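Local coordinates for AlyGC (Glaciecola chathamensis, PDB 5GKD), which catalyses the cleavage of alginate by elimination, as a calcium-binding lyase of polysaccharide lyase family 6, at the interface of chains A and B. Sequence-based numbering; all coordinates share one arbitrary frame. Chains: chain A/B, AlyGC.

The interface of chains A and B. Residues chain A 118, 121; chain B 533, 536-537.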
ATOM      1  N   GLU A 118       8.760   6.124   4.707  1.00 21.25           N
ATOM      2  CA  GLU A 118       7.660   5.284   5.183  1.00 18.73           C
ATOM      3  C   GLU A 118       7.674   5.222   6.700  1.00 21.07           C
ATOM      4  O   GLU A 118       8.697   4.862   7.288  1.00 22.70           O
ATOM      5  CB  GLU A 118       7.744   3.853   4.634  1.00 20.66           C
ATOM      6  CG  GLU A 118       7.568   3.725   3.148  1.00 23.53           C
ATOM      7  CD  GLU A 118       7.534   2.275   2.687  1.00 25.54           C
ATOM      8  OE1 GLU A 118       6.675   1.505   3.171  1.00 22.86           O
ATOM      9  OE2 GLU A 118       8.391   1.908   1.853  1.00 30.58           O
ATOM     10  N   GLU A 121       8.877   1.809   8.079  1.00 23.01           N
ATOM     11  CA  GLU A 121      10.228   1.362   7.786  1.00 24.59           C
ATOM     12  C   GLU A 121      11.097   1.916   8.908  1.00 23.24           C
ATOM     13  O   GLU A 121      11.360   3.121   8.961  1.00 21.61           O
ATOM     14  CB  GLU A 121      10.667   1.839   6.409  1.00 20.85           C
ATOM     15  CG  GLU A 121      11.826   1.080   5.813  1.00 37.98           C
ATOM     16  CD  GLU A 121      11.526  -0.392   5.558  1.00 34.77           C
ATOM     17  OE1 GLU A 121      12.430  -1.218   5.774  1.00 41.09           O
ATOM     18  OE2 GLU A 121      10.396  -0.729   5.167  1.00 33.79           O
TER
ATOM     19  N   ARG B 533       9.867  -8.702  -0.776  1.00 19.11           N
ATOM     20  CA  ARG B 533       8.589  -8.036  -0.926  1.00 18.67           C
ATOM     21  C   ARG B 533       8.681  -7.106  -2.123  1.00 19.69           C
ATOM     22  O   ARG B 533       9.773  -6.717  -2.539  1.00 21.65           O
ATOM     23  CB  ARG B 533       8.210  -7.254   0.333  1.00 21.40           C
ATOM     24  CG  ARG B 533       9.177  -6.115   0.688  1.00 21.42           C
ATOM     25  CD  ARG B 533       8.602  -5.190   1.782  1.00 20.37           C
ATOM     26  NE  ARG B 533       9.573  -4.190   2.219  1.00 21.62           N
ATOM     27  CZ  ARG B 533       9.758  -3.019   1.610  1.00 24.06           C
ATOM     28  NH1 ARG B 533       9.032  -2.691   0.556  1.00 20.49           N
ATOM     29  NH2 ARG B 533      10.661  -2.161   2.058  1.00 21.82           N
ATOM     30  N   ARG B 536       6.111  -1.046  -1.412  1.00 18.23           N
ATOM     31  CA  ARG B 536       4.772  -0.758  -0.934  1.00 17.93           C
ATOM     32  C   ARG B 536       4.185   0.484  -1.582  1.00 20.15           C
ATOM     33  O   ARG B 536       3.033   0.824  -1.306  1.00 21.75           O
ATOM     34  CB  ARG B 536       4.780  -0.616   0.585  1.00 19.96           C
ATOM     35  CG  ARG B 536       5.298  -1.862   1.298  1.00 23.45           C
ATOM     36  CD  ARG B 536       5.095  -1.756   2.796  1.00 23.46           C
ATOM     37  NE  ARG B 536       5.718  -2.844   3.533  1.00 21.15           N
ATOM     38  CZ  ARG B 536       6.907  -2.783   4.118  1.00 22.77           C
ATOM     39  NH1 ARG B 536       7.637  -1.683   4.052  1.00 21.20           N
ATOM     40  NH2 ARG B 536       7.361  -3.839   4.780  1.00 24.56           N
ATOM     41  N   LEU B 537       4.935   1.164  -2.423  1.00 18.33           N
ATOM     42  CA  LEU B 537       4.290   2.182  -3.240  1.00 20.20           C
ATOM     43  C   LEU B 537       3.573   1.500  -4.409  1.00 22.36           C
ATOM     44  O   LEU B 537       4.111   0.558  -4.981  1.00 22.12           O
ATOM     45  CB  LEU B 537       5.322   3.183  -3.761  1.00 23.66           C
ATOM     46  CG  LEU B 537       6.095   4.114  -2.807  1.00 22.81           C
ATOM     47  CD1 LEU B 537       7.093   3.373  -1.916  1.00 22.54           C
ATOM     48  CD2 LEU B 537       6.807   5.194  -3.614  1.00 20.71           C
TER
HETATM   49  O   HOH W   1       8.207   0.211  -0.031  1.00 19.68           O
HETATM   50  O   HOH W   2      10.812   0.549   1.964  1.00 35.79           O
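A loop of chain A carrying A:Glu118 and A:Glu121 meets the short strand 533-534 of chain B and the loop after it, pairing two carboxylates with two arginines. NH1 of B:Arg536 lies between the acids. It donates a fairly straight hydrogen bond to A:Glu121 OE2 (3.1 Å), the oxygen lying in the guanidinium plane and met nearly along its C-O axis; the two flat groups are only 27° apart. The same NH1 makes a weaker, longer bond to A:Glu118 OE1, whose carboxylate is turned 74° from the guanidinium; this OE1 also rests 3.6 Å from B:Arg536 CD. A:Glu121 reaches this point by a bend at chi2 (63°), and its OE2 also forms a salt bridge with B:Arg533 NH2 at 3.4 Å. The two guanidinium groups lie face to face, NH1 of B:Arg536 sitting 3.5 Å above the plane of the B:Arg533 group, over its centre. The other oxygen of A:Glu118, OE2, is hydrogen-bonded to two waters: one is held by B:Arg533 NH2 (2.7 Å), the other by B:Arg533 NH1 and, 2.8 Å from that water, by the backbone N of B:Arg536. A leucine replacing B:Arg536 would probably leave A:Glu118 OE1 without its cationic partner and A:Glu121 OE2 without its in-plane hydrogen bond. Repeated by the two-fold symmetry, this charged, water-bridged patch may help hold the two lyase subunits together, if the deposited dimer is the biological one.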